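Local atomic coordinates of hydrogenase-specific maturation endopeptidase (Thermococcus kodakarensis, PDB entry 5IJA), a protein that probably acts as an endopeptidase that trims the precursor of a [NiFe] hydrogenase subunit during maturation of the enzyme. Residues A[16-21]-A[126-131]; A[41-46]-A[95-100]; A[51-56]-A[110-115]; A[60-65]-A[84-89]. All coordinates share one frame; numbering follows the deposited sequence.

Overall arrangement
Starting at the N terminus, the chain runs through strand 3-8 and reaches residues 16-21, at the start of helix 18-28. Contact 1 joins them to residues 126-131, which lead into helix 130-146, closing a long loop that holds both segments of every other contact. Next, contact 2 ties loop residues 41-46 to helix 88-103, and contact 3 pairs strands 52-59 and 111-118 in the sheet; these two cross, their segments alternating along the chain. Contact 4, between residues 60-65 and 84-89, lies within both of their loops. It touches contact 1 through Asp16 and His89 and contact 3 through Ser87 and Phe114, whereas contacts 2 and 3 stay about 5 Å apart at their nearest atoms.

Contact 1: residues A[16-21]-A[126-131]; sequences DGAGLK and MELSDE
Lys21 and Leu128 carry this contact, their side chains sliding past each other in opposite directions where the first turn of helix 18-28 meets the loop leading into helix 130-146. Both helices belong to the layers flanking the central sheet of an alpha/beta fold. The lysine stem is the apolar half of the meeting: Lys21 CG and CD each lie 3.8 Å from Leu128 CD1. A bend in the stem (chi2 97°, which sets CD) lets it follow the leucine methyl, and its tip then reaches the loop backbone, where Lys21 NZ hydrogen-bonds to Met126 O at 2.8 Å. The ammonium stands above the carbonyl plane, 48° out of it. One side chain thus supplies both the apolar surface and the hydrogen bond.

The other leucine branch turns to the helix start. Chi1 (-60°) sets Leu128 CG anti to its own carbonyl carbon; chi2 then places CD2, 4.0 Å from Ala18 N and 4.4 Å from Ala18 CB. Gly17, at the N-cap position, meets the same methyl with its backbone, Gly17 C lying 4.3 Å from Leu128 CD2.

Further out, helix 130-146 packs on the same residues: Leu128 also touches Val136, and Ala18 touches Val132. Asp15 OD1 receives a hydrogen bond from Ser129 N, the N-cap residue of helix 130-146, and so ties the loop to the residues just ahead of helix 18-28. The turn that presents Lys21 is itself closed by the backbone bond from Lys21 N to Gly17 O, 3.0 Å long.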
loop_
_atom_site.group_PDB
_atom_site.type_symbol
_atom_site.label_atom_id
_atom_site.label_comp_id
_atom_site.label_asym_id
_atom_site.label_seq_id
_atom_site.Cartn_x
_atom_site.Cartn_y
_atom_site.Cartn_z
ATOM N N ASP A 16 8.170 4.288 7.756
ATOM C CA ASP A 16 6.745 4.495 7.495
ATOM C C ASP A 16 6.520 5.178 6.142
ATOM O O ASP A 16 5.380 5.392 5.725
ATOM C CB ASP A 16 6.079 5.291 8.624
ATOM C CG ASP A 16 5.198 4.421 9.516
ATOM O OD1 ASP A 16 4.930 3.247 9.176
ATOM O OD2 ASP A 16 4.757 4.914 10.576
ATOM N N GLY A 17 7.602 5.491 5.436
ATOM C CA GLY A 17 7.511 5.960 4.062
ATOM C C GLY A 17 7.841 4.883 3.027
ATOM O O GLY A 17 8.018 5.185 1.845
ATOM N N ALA A 18 7.930 3.630 3.463
ATOM C CA ALA A 18 8.352 2.559 2.547
ATOM C C ALA A 18 7.367 2.419 1.380
ATOM O O ALA A 18 7.767 2.300 0.213
ATOM C CB ALA A 18 8.482 1.273 3.279
ATOM N N GLY A 19 6.082 2.466 1.707
ATOM C CA GLY A 19 5.037 2.418 0.696
ATOM C C GLY A 19 5.147 3.520 -0.333
ATOM O O GLY A 19 4.978 3.274 -1.532
ATOM N N LEU A 20 5.446 4.741 0.122
ATOM C CA LEU A 20 5.572 5.879 -0.770
ATOM C C LEU A 20 6.790 5.726 -1.672
ATOM O O LEU A 20 6.739 6.064 -2.851
ATOM C CB LEU A 20 5.651 7.197 0.026
ATOM C CG LEU A 20 4.505 7.504 0.989
ATOM C CD1 LEU A 20 4.672 8.882 1.624
ATOM C CD2 LEU A 20 3.151 7.410 0.292
ATOM N N LYS A 21 7.880 5.189 -1.124
ATOM C CA LYS A 21 9.100 5.031 -1.899
ATOM C C LYS A 21 8.896 3.989 -2.993
ATOM O O LYS A 21 9.316 4.172 -4.133
ATOM C CB LYS A 21 10.271 4.639 -0.993
ATOM C CG LYS A 21 11.191 5.813 -0.614
ATOM C CD LYS A 21 10.850 6.415 0.748
ATOM C CE LYS A 21 11.860 7.505 1.142
ATOM N NZ LYS A 21 11.686 7.981 2.551
ATOM N N MET A 126 13.821 10.952 7.034
ATOM C CA MET A 126 13.406 10.775 5.643
ATOM C C MET A 126 14.123 9.643 4.894
ATOM O O MET A 126 13.854 9.411 3.709
ATOM C CB MET A 126 13.616 12.079 4.876
ATOM C CG MET A 126 12.514 13.105 5.091
ATOM S SD MET A 126 12.443 14.318 3.755
ATOM C CE MET A 126 14.196 14.482 3.363
ATOM N N GLU A 127 15.031 8.946 5.572
ATOM C CA GLU A 127 15.774 7.866 4.933
ATOM C C GLU A 127 15.273 6.501 5.398
ATOM O O GLU A 127 14.921 6.314 6.563
ATOM C CB GLU A 127 17.282 8.001 5.206
ATOM N N LEU A 128 15.234 5.546 4.475
ATOM C CA LEU A 128 14.881 4.178 4.824
ATOM C C LEU A 128 16.080 3.433 5.405
ATOM O O LEU A 128 17.219 3.651 4.983
ATOM C CB LEU A 128 14.358 3.431 3.600
ATOM C CG LEU A 128 13.112 4.008 2.936
ATOM C CD1 LEU A 128 12.862 3.264 1.637
ATOM C CD2 LEU A 128 11.940 3.848 3.880
ATOM N N SER A 129 15.814 2.567 6.376
ATOM C CA SER A 129 16.822 1.646 6.883
ATOM C C SER A 129 17.207 0.656 5.795
ATOM O O SER A 129 16.413 0.391 4.885
ATOM C CB SER A 129 16.314 0.897 8.112
ATOM O OG SER A 129 15.310 -0.041 7.766
ATOM N N ASP A 130 18.417 0.107 5.890
ATOM C CA ASP A 130 18.923 -0.781 4.850
ATOM C C ASP A 130 18.007 -1.993 4.667
ATOM O O ASP A 130 17.749 -2.395 3.540
ATOM C CB ASP A 130 20.362 -1.240 5.155
ATOM C CG ASP A 130 21.433 -0.248 4.655
ATOM O OD1 ASP A 130 21.091 0.797 4.053
ATOM O OD2 ASP A 130 22.638 -0.533 4.849
ATOM N N GLU A 131 17.499 -2.561 5.759
ATOM C CA GLU A 131 16.652 -3.749 5.654
ATOM C C GLU A 131 15.362 -3.478 4.871
ATOM O O GLU A 131 14.846 -4.354 4.168
ATOM C CB GLU A 131 16.285 -4.287 7.036
ATOM C CG GLU A 131 17.448 -4.781 7.871
ATOM C CD GLU A 131 18.118 -3.671 8.655
ATOM O OE1 GLU A 131 17.985 -2.489 8.267
ATOM O OE2 GLU A 131 18.774 -3.981 9.673
#

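Contact 2: residues A[41-46]-A[95-100]; sequences FRLANH and DGLKLL
Phe41 reaches over to helix 88-103 with the far end of its ring, CZ lying 3.7 Å from Gly96 CA. Gly96 has no side chain, and the ring can therefore come right up to the helix backbone. The approach is oblique, and so are those of the two leucines that meet the ring at CE1 and CD1: Leu99 CD2 is 4.1 Å from Phe41 CE1, and Leu100 CD1 is 4.4 Å from Phe41 CD1.

Leu100 is the wedge of the contact. Branching at its CG sends the two methyls to different residues of the 41-46 turn. CD1 lies 4.0 Å from Leu43 CB, while CD2 is 4.1 Å from Ala44 CB. Leu43 and Leu97 cross obliquely, touching methyl to methyl with Leu43 CD2 3.9 Å from Leu97 CD1.

Leu43 is buried and also meets Leu4 and Leu6 of strand 3-8 and Leu34 of strand 33-37, and both it and Leu100 touch Leu107 of helix 105-109. No hydrogen bond joins the two segments. This is the apolar packing of a three-layer alpha/beta/alpha sandwich, in which a loop between strands and a flanking helix close over one face of the sheet.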
loop_
_atom_site.group_PDB
_atom_site.type_symbol
_atom_site.label_atom_id
_atom_site.label_comp_id
_atom_site.label_asym_id
_atom_site.label_seq_id
_atom_site.Cartn_x
_atom_site.Cartn_y
_atom_site.Cartn_z
ATOM N N PHE A 41 -9.262 10.017 0.647
ATOM C CA PHE A 41 -10.207 10.766 -0.185
ATOM C C PHE A 41 -9.543 11.418 -1.406
ATOM O O PHE A 41 -10.226 11.930 -2.303
ATOM C CB PHE A 41 -10.946 11.802 0.667
ATOM C CG PHE A 41 -11.959 11.187 1.597
ATOM C CD1 PHE A 41 -12.911 10.309 1.104
ATOM C CD2 PHE A 41 -11.926 11.436 2.955
ATOM C CE1 PHE A 41 -13.839 9.722 1.945
ATOM C CE2 PHE A 41 -12.843 10.851 3.806
ATOM C CZ PHE A 41 -13.803 9.993 3.306
ATOM N N ARG A 42 -8.210 11.379 -1.454
ATOM C CA ARG A 42 -7.485 11.730 -2.674
ATOM C C ARG A 42 -7.904 10.859 -3.851
ATOM O O ARG A 42 -7.779 11.235 -5.010
ATOM C CB ARG A 42 -5.974 11.601 -2.471
ATOM C CG ARG A 42 -5.394 12.571 -1.442
ATOM C CD ARG A 42 -3.874 12.608 -1.533
ATOM N NE ARG A 42 -3.306 13.670 -0.701
ATOM C CZ ARG A 42 -2.003 13.836 -0.484
ATOM N NH1 ARG A 42 -1.125 13.004 -1.037
ATOM N NH2 ARG A 42 -1.575 14.832 0.286
ATOM N N LEU A 43 -8.397 9.670 -3.540
ATOM C CA LEU A 43 -8.801 8.747 -4.566
ATOM C C LEU A 43 -10.046 9.225 -5.321
ATOM O O LEU A 43 -10.263 8.844 -6.471
ATOM C CB LEU A 43 -9.050 7.379 -3.933
ATOM C CG LEU A 43 -9.487 6.225 -4.834
ATOM C CD1 LEU A 43 -8.487 5.906 -5.927
ATOM C CD2 LEU A 43 -9.697 5.033 -3.941
ATOM N N ALA A 44 -10.888 10.011 -4.658
ATOM C CA ALA A 44 -12.111 10.489 -5.303
ATOM C C ALA A 44 -11.805 11.170 -6.638
ATOM O O ALA A 44 -12.451 10.898 -7.659
ATOM C CB ALA A 44 -12.859 11.441 -4.376
ATOM N N ASN A 45 -10.783 12.017 -6.636
ATOM C CA ASN A 45 -10.408 12.758 -7.831
ATOM C C ASN A 45 -9.611 11.948 -8.852
ATOM O O ASN A 45 -9.430 12.381 -9.994
ATOM C CB ASN A 45 -9.605 14.001 -7.438
ATOM C CG ASN A 45 -10.441 15.018 -6.700
ATOM O OD1 ASN A 45 -11.588 15.268 -7.068
ATOM N ND2 ASN A 45 -9.878 15.611 -5.652
ATOM N N HIS A 46 -9.137 10.774 -8.456
ATOM C CA HIS A 46 -8.168 10.063 -9.279
ATOM C C HIS A 46 -8.703 8.783 -9.935
ATOM O O HIS A 46 -8.300 8.423 -11.043
ATOM C CB HIS A 46 -6.943 9.721 -8.428
ATOM C CG HIS A 46 -5.803 9.147 -9.215
ATOM N ND1 HIS A 46 -4.851 9.933 -9.829
ATOM C CD2 HIS A 46 -5.472 7.866 -9.498
ATOM C CE1 HIS A 46 -3.976 9.160 -10.448
ATOM N NE2 HIS A 46 -4.334 7.902 -10.270
ATOM N N ASP A 95 -12.435 3.289 6.216
ATOM C CA ASP A 95 -13.771 3.883 6.265
ATOM C C ASP A 95 -14.044 4.702 4.999
ATOM O O ASP A 95 -15.106 4.585 4.378
ATOM C CB ASP A 95 -13.925 4.747 7.531
ATOM C CG ASP A 95 -14.277 3.920 8.772
ATOM O OD1 ASP A 95 -14.335 2.676 8.674
ATOM O OD2 ASP A 95 -14.496 4.514 9.851
ATOM N N GLY A 96 -13.060 5.495 4.607
ATOM C CA GLY A 96 -13.161 6.332 3.426
ATOM C C GLY A 96 -13.193 5.482 2.171
ATOM O O GLY A 96 -13.917 5.789 1.225
ATOM N N LEU A 97 -12.413 4.406 2.151
ATOM C CA LEU A 97 -12.458 3.523 0.989
ATOM C C LEU A 97 -13.841 2.901 0.873
ATOM O O LEU A 97 -14.362 2.772 -0.231
ATOM C CB LEU A 97 -11.392 2.431 1.067
ATOM C CG LEU A 97 -11.312 1.512 -0.158
ATOM C CD1 LEU A 97 -10.932 2.311 -1.423
ATOM C CD2 LEU A 97 -10.309 0.397 0.117
ATOM N N LYS A 98 -14.431 2.516 2.011
ATOM C CA LYS A 98 -15.781 1.937 2.025
ATOM C C LYS A 98 -16.818 2.903 1.454
ATOM O O LYS A 98 -17.685 2.494 0.693
ATOM C CB LYS A 98 -16.220 1.547 3.443
ATOM C CG LYS A 98 -15.446 0.411 4.085
ATOM C CD LYS A 98 -15.530 -0.861 3.273
ATOM C CE LYS A 98 -14.450 -1.837 3.716
ATOM N NZ LYS A 98 -13.083 -1.235 3.593
ATOM N N LEU A 99 -16.725 4.170 1.841
ATOM C CA LEU A 99 -17.646 5.194 1.344
ATOM C C LEU A 99 -17.498 5.355 -0.165
ATOM O O LEU A 99 -18.501 5.411 -0.889
ATOM C CB LEU A 99 -17.410 6.537 2.046
ATOM C CG LEU A 99 -18.240 7.739 1.571
ATOM C CD1 LEU A 99 -19.709 7.433 1.686
ATOM C CD2 LEU A 99 -17.884 8.972 2.383
ATOM N N LEU A 100 -16.253 5.434 -0.642
ATOM C CA LEU A 100 -16.024 5.587 -2.074
ATOM C C LEU A 100 -16.535 4.379 -2.851
ATOM O O LEU A 100 -17.010 4.520 -3.962
ATOM C CB LEU A 100 -14.551 5.809 -2.372
ATOM C CG LEU A 100 -14.055 7.136 -1.815
ATOM C CD1 LEU A 100 -12.535 7.232 -1.982
ATOM C CD2 LEU A 100 -14.741 8.271 -2.540
#

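Contact 3: residues A[51-56]-A[110-115]; sequences ERIVII and AEIHFI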
loop_
_atom_site.group_PDB
_atom_site.type_symbol
_atom_site.label_atom_id
_atom_site.label_comp_id
_atom_site.label_asym_id
_atom_site.label_seq_id
_atom_site.Cartn_x
_atom_site.Cartn_y
_atom_site.Cartn_z
ATOM N N GLU A 51 -9.759 -1.945 -12.581
ATOM C CA GLU A 51 -10.389 -3.173 -12.115
ATOM C C GLU A 51 -9.565 -3.875 -11.044
ATOM O O GLU A 51 -10.048 -4.812 -10.412
ATOM C CB GLU A 51 -10.628 -4.134 -13.290
ATOM C CG GLU A 51 -11.515 -3.564 -14.411
ATOM C CD GLU A 51 -10.722 -3.076 -15.623
ATOM O OE1 GLU A 51 -9.618 -2.508 -15.449
ATOM O OE2 GLU A 51 -11.203 -3.274 -16.759
ATOM N N ARG A 52 -8.315 -3.443 -10.884
ATOM C CA ARG A 52 -7.420 -3.979 -9.870
ATOM C C ARG A 52 -6.788 -2.815 -9.129
ATOM O O ARG A 52 -6.358 -1.842 -9.755
ATOM C CB ARG A 52 -6.343 -4.864 -10.485
ATOM C CG ARG A 52 -5.429 -5.550 -9.460
ATOM C CD ARG A 52 -4.489 -6.532 -10.164
ATOM N NE ARG A 52 -5.262 -7.594 -10.816
ATOM C CZ ARG A 52 -4.809 -8.361 -11.807
ATOM N NH1 ARG A 52 -3.583 -8.192 -12.280
ATOM N NH2 ARG A 52 -5.590 -9.293 -12.335
ATOM N N ILE A 53 -6.794 -2.897 -7.804
ATOM C CA ILE A 53 -6.150 -1.886 -6.947
ATOM C C ILE A 53 -5.049 -2.540 -6.123
ATOM O O ILE A 53 -5.297 -3.519 -5.421
ATOM C CB ILE A 53 -7.150 -1.246 -5.977
ATOM C CG1 ILE A 53 -8.354 -0.651 -6.717
ATOM C CG2 ILE A 53 -6.478 -0.188 -5.118
ATOM C CD1 ILE A 53 -8.012 0.446 -7.662
ATOM N N VAL A 54 -3.843 -1.991 -6.168
ATOM C CA VAL A 54 -2.742 -2.559 -5.413
ATOM C C VAL A 54 -2.297 -1.559 -4.354
ATOM O O VAL A 54 -1.743 -0.517 -4.688
ATOM C CB VAL A 54 -1.573 -2.882 -6.321
ATOM C CG1 VAL A 54 -0.396 -3.333 -5.495
ATOM C CG2 VAL A 54 -1.994 -3.940 -7.346
ATOM N N ILE A 55 -2.547 -1.877 -3.090
ATOM C CA ILE A 55 -2.205 -0.986 -1.975
ATOM C C ILE A 55 -0.836 -1.359 -1.439
ATOM O O ILE A 55 -0.570 -2.529 -1.203
ATOM C CB ILE A 55 -3.272 -1.079 -0.877
ATOM C CG1 ILE A 55 -4.593 -0.563 -1.421
ATOM C CG2 ILE A 55 -2.881 -0.284 0.368
ATOM C CD1 ILE A 55 -5.763 -1.004 -0.595
ATOM N N ILE A 56 0.040 -0.391 -1.276
ATOM C CA ILE A 56 1.357 -0.641 -0.742
ATOM C C ILE A 56 1.557 0.206 0.497
ATOM O O ILE A 56 1.372 1.376 0.466
ATOM C CB ILE A 56 2.483 -0.350 -1.746
ATOM C CG1 ILE A 56 2.220 -0.991 -3.091
ATOM C CG2 ILE A 56 3.795 -0.870 -1.225
ATOM C CD1 ILE A 56 3.361 -0.887 -4.054
ATOM N N ALA A 110 -13.847 -3.968 -7.584
ATOM C CA ALA A 110 -12.456 -4.078 -8.014
ATOM C C ALA A 110 -11.689 -5.106 -7.194
ATOM O O ALA A 110 -11.993 -5.330 -6.025
ATOM C CB ALA A 110 -11.757 -2.705 -7.917
ATOM N N GLU A 111 -10.681 -5.708 -7.817
ATOM C CA GLU A 111 -9.825 -6.682 -7.151
ATOM C C GLU A 111 -8.801 -5.953 -6.289
ATOM O O GLU A 111 -8.016 -5.172 -6.809
ATOM C CB GLU A 111 -9.122 -7.555 -8.186
ATOM C CG GLU A 111 -8.292 -8.684 -7.623
ATOM C CD GLU A 111 -7.629 -9.481 -8.730
ATOM O OE1 GLU A 111 -8.111 -9.410 -9.883
ATOM O OE2 GLU A 111 -6.620 -10.160 -8.459
ATOM N N ILE A 112 -8.813 -6.199 -4.983
ATOM C CA ILE A 112 -7.920 -5.469 -4.088
ATOM C C ILE A 112 -6.752 -6.327 -3.622
ATOM O O ILE A 112 -6.942 -7.450 -3.173
ATOM C CB ILE A 112 -8.648 -4.955 -2.837
ATOM C CG1 ILE A 112 -9.977 -4.292 -3.206
ATOM C CG2 ILE A 112 -7.727 -4.002 -2.046
ATOM C CD1 ILE A 112 -9.848 -3.075 -4.097
ATOM N N HIS A 113 -5.550 -5.764 -3.709
ATOM C CA HIS A 113 -4.323 -6.404 -3.258
ATOM C C HIS A 113 -3.630 -5.520 -2.243
ATOM O O HIS A 113 -3.669 -4.291 -2.361
ATOM C CB HIS A 113 -3.381 -6.651 -4.448
ATOM C CG HIS A 113 -3.836 -7.739 -5.363
ATOM N ND1 HIS A 113 -3.329 -9.017 -5.301
ATOM C CD2 HIS A 113 -4.753 -7.746 -6.359
ATOM C CE1 HIS A 113 -3.917 -9.768 -6.213
ATOM N NE2 HIS A 113 -4.776 -9.019 -6.877
ATOM N N PHE A 114 -2.989 -6.137 -1.256
ATOM C CA PHE A 114 -2.298 -5.399 -0.199
ATOM C C PHE A 114 -0.881 -5.921 -0.135
ATOM O O PHE A 114 -0.651 -7.108 0.054
ATOM C CB PHE A 114 -2.992 -5.562 1.175
ATOM C CG PHE A 114 -2.307 -4.834 2.289
ATOM C CD1 PHE A 114 -1.290 -5.443 3.014
ATOM C CD2 PHE A 114 -2.666 -3.535 2.615
ATOM C CE1 PHE A 114 -0.636 -4.760 4.031
ATOM C CE2 PHE A 114 -2.013 -2.842 3.646
ATOM C CZ PHE A 114 -1.001 -3.464 4.355
ATOM N N ILE A 115 0.075 -5.009 -0.280
ATOM C CA ILE A 115 1.476 -5.331 -0.102
ATOM C C ILE A 115 1.973 -4.578 1.114
ATOM O O ILE A 115 1.921 -3.342 1.147
ATOM C CB ILE A 115 2.305 -4.938 -1.331
ATOM C CG1 ILE A 115 1.700 -5.574 -2.582
ATOM C CG2 ILE A 115 3.765 -5.364 -1.133
ATOM C CD1 ILE A 115 2.388 -5.105 -3.900
#
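From Glu51 with Ala110 to Ile56 with Ile115, two strands run parallel and in register, 18° apart in direction, and are joined by five backbone hydrogen bonds that alternate in direction. They are neighbours inside the mixed sheet of a three-layer alpha/beta/alpha sandwich: strand 3-8 bonds to the other edge of 52-59, and antiparallel strand 69-73 flanks 111-118. The ladder is evenly spaced, as in Ile53 N to Glu111 O at 2.8 Å and Ile115 N to Ile55 O at 2.7 Å.

One face, turned to helix 88-103, is wholly apolar. Ile53 and Ile112 lie side by side, Ile112 CD1 being 3.8 Å from Ile53 CB. Farther along, Ile55 splits its branches: CD1 is 3.9 Å from Ile112 CG2, and CG2 is 4.0 Å from Phe114 CD2. Phe90 and Met101 of the helix pack on these side chains.

The face toward helix 130-146 is apolar at one end, where Ile115 CD1 sits 3.7 Å from Val54 CG1, and charged at the other. A bend in Arg52 (chi3 -63°, which places NE) brings NE to 3.5 Å from Glu111 OE1 in a long salt bridge. The arginine's stronger partner is Leu146 O, bonded to NH1. His113 is gripped at both ring nitrogens, ND1 bonding to NE2 of His71. On its other side, NE2 donates to Glu111 OE2 at 2.7 Å, with the acceptor in the ring plane but the imidazole nitrogen 38° out of the carboxylate plane.

Contact 4: residues A[60-65]-A[84-89]; sequences LSDKLK and EIRSAH
Leu60 and Arg86 form a single antiparallel bridge, a hydrogen-bonded pair, and its two backbone bonds are unequal. Leu60 N donates to Arg86 O at 2.8 Å in a nearly straight bond (165°), whereas Arg86 N reaches Leu60 O at 3.0 Å with an angle at hydrogen of only 132°. The stem of Arg86 lies close by the same carbonyl, its CG 3.3 Å from Leu60 O.

Charged groups add a second tie farther along. Lys63 NZ makes a salt bridge with Glu84 OE2 at 3.1 Å, meeting the oxygen from above the carboxylate plane, 60° out of it. The lysine chain runs extended before bending at its last torsion, and its CD also rests 3.6 Å from Glu84 OE2. Asp62 and Arg86 bear opposite charges but only approach, OD2 lying 4.1 Å from NH2 as the side chains cross at about a right angle.

In the fold, Leu60 follows directly on strand 52-59, and Arg86 precedes Ser87, the N-cap residue of helix 88-103, so the chain leaving the C-terminal end of an inner strand is joined to the chain entering a helix.

Weaker polar contacts gather at Ser61. Its OG weakly accepts the backbone N of Lys63 (3.4 Å) and of Leu64 within the loop. Apolar packing lies to the inner side, where Ile85 touches Ile59 and Phe72, and Leu64 touches Val70 of strand 69-73.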
loop_
_atom_site.group_PDB
_atom_site.type_symbol
_atom_site.label_atom_id
_atom_site.label_comp_id
_atom_site.label_asym_id
_atom_site.label_seq_id
_atom_site.Cartn_x
_atom_site.Cartn_y
_atom_site.Cartn_z
ATOM N N LEU A 60 3.662 -2.980 10.765
ATOM C CA LEU A 60 4.363 -3.534 11.917
ATOM C C LEU A 60 3.906 -4.959 12.138
ATOM O O LEU A 60 2.712 -5.250 12.158
ATOM C CB LEU A 60 4.125 -2.703 13.186
ATOM C CG LEU A 60 4.650 -1.261 13.197
ATOM C CD1 LEU A 60 4.440 -0.598 14.555
ATOM C CD2 LEU A 60 6.116 -1.211 12.798
ATOM N N SER A 61 4.874 -5.851 12.293
ATOM C CA SER A 61 4.587 -7.235 12.602
ATOM C C SER A 61 5.639 -7.761 13.566
ATOM O O SER A 61 6.730 -7.191 13.690
ATOM C CB SER A 61 4.553 -8.073 11.331
ATOM O OG SER A 61 4.349 -9.440 11.625
ATOM N N ASP A 62 5.303 -8.837 14.262
ATOM C CA ASP A 62 6.249 -9.446 15.184
ATOM C C ASP A 62 6.466 -10.915 14.852
ATOM O O ASP A 62 7.413 -11.534 15.332
ATOM C CB ASP A 62 5.774 -9.264 16.619
ATOM C CG ASP A 62 5.613 -7.805 16.984
ATOM O OD1 ASP A 62 6.370 -6.973 16.436
ATOM O OD2 ASP A 62 4.730 -7.483 17.810
ATOM N N LYS A 63 5.583 -11.468 14.030
ATOM C CA LYS A 63 5.802 -12.796 13.477
ATOM C C LYS A 63 6.942 -12.721 12.465
ATOM O O LYS A 63 7.653 -13.701 12.236
ATOM C CB LYS A 63 4.523 -13.337 12.820
ATOM C CG LYS A 63 4.736 -14.543 11.890
ATOM C CD LYS A 63 3.425 -15.242 11.537
ATOM C CE LYS A 63 3.625 -16.295 10.452
ATOM N NZ LYS A 63 2.467 -16.378 9.512
ATOM N N LEU A 64 7.122 -11.540 11.880
ATOM C CA LEU A 64 8.075 -11.361 10.799
ATOM C C LEU A 64 9.154 -10.354 11.165
ATOM O O LEU A 64 8.973 -9.536 12.069
ATOM C CB LEU A 64 7.352 -10.917 9.528
ATOM C CG LEU A 64 6.241 -11.827 9.003
ATOM C CD1 LEU A 64 5.578 -11.172 7.821
ATOM C CD2 LEU A 64 6.774 -13.191 8.605
ATOM N N LYS A 65 10.274 -10.419 10.449
ATOM C CA LYS A 65 11.407 -9.533 10.696
ATOM C C LYS A 65 11.373 -8.349 9.735
ATOM O O LYS A 65 10.771 -8.437 8.674
ATOM C CB LYS A 65 12.726 -10.301 10.553
ATOM N N GLU A 84 -2.425 -10.483 12.418
ATOM C CA GLU A 84 -1.068 -10.590 11.984
ATOM C C GLU A 84 -0.378 -9.307 11.628
ATOM O O GLU A 84 0.776 -9.152 11.903
ATOM C CB GLU A 84 -0.995 -11.555 10.838
ATOM C CG GLU A 84 0.078 -12.577 11.027
ATOM C CD GLU A 84 0.185 -13.455 9.835
ATOM O OE1 GLU A 84 -0.828 -14.084 9.483
ATOM O OE2 GLU A 84 1.276 -13.490 9.257
ATOM N N ILE A 85 -1.071 -8.395 10.991
ATOM C CA ILE A 85 -0.416 -7.275 10.342
ATOM C C ILE A 85 -0.904 -5.977 10.896
ATOM O O ILE A 85 -2.070 -5.856 11.141
ATOM C CB ILE A 85 -0.758 -7.245 8.842
ATOM C CG1 ILE A 85 -0.343 -8.524 8.119
ATOM C CG2 ILE A 85 -0.113 -6.079 8.156
ATOM C CD1 ILE A 85 0.775 -9.318 8.749
ATOM N N ARG A 86 -0.041 -4.994 11.055
ATOM C CA ARG A 86 -0.526 -3.706 11.519
ATOM C C ARG A 86 -0.096 -2.553 10.660
ATOM O O ARG A 86 1.027 -2.136 10.704
ATOM C CB ARG A 86 -0.124 -3.457 12.973
ATOM C CG ARG A 86 -0.110 -4.741 13.773
ATOM C CD ARG A 86 0.363 -4.535 15.199
ATOM N NE ARG A 86 0.853 -5.777 15.761
ATOM C CZ ARG A 86 0.182 -6.554 16.603
ATOM N NH1 ARG A 86 -1.027 -6.227 17.026
ATOM N NH2 ARG A 86 0.731 -7.672 17.030
ATOM N N SER A 87 -1.041 -1.986 9.927
ATOM C CA SER A 87 -0.773 -0.748 9.246
ATOM C C SER A 87 -1.774 0.223 9.705
ATOM O O SER A 87 -2.926 0.176 9.343
ATOM C CB SER A 87 -0.856 -0.893 7.759
ATOM O OG SER A 87 -2.104 -1.294 7.388
ATOM N N ALA A 88 -1.278 1.193 10.434
ATOM C CA ALA A 88 -2.095 2.260 10.936
ATOM C C ALA A 88 -2.675 2.927 9.714
ATOM O O ALA A 88 -3.788 3.401 9.747
ATOM C CB ALA A 88 -1.253 3.238 11.727
ATOM N N HIS A 89 -1.869 3.003 8.665
ATOM C CA HIS A 89 -2.249 3.733 7.504
ATOM C C HIS A 89 -3.423 3.172 6.746
ATOM O O HIS A 89 -4.359 3.870 6.527
ATOM C CB HIS A 89 -1.083 3.769 6.564
ATOM C CG HIS A 89 0.190 4.209 7.183
ATOM N ND1 HIS A 89 0.435 5.512 7.521
ATOM C CD2 HIS A 89 1.317 3.529 7.470
ATOM C CE1 HIS A 89 1.648 5.613 8.018
ATOM N NE2 HIS A 89 2.201 4.423 7.999
#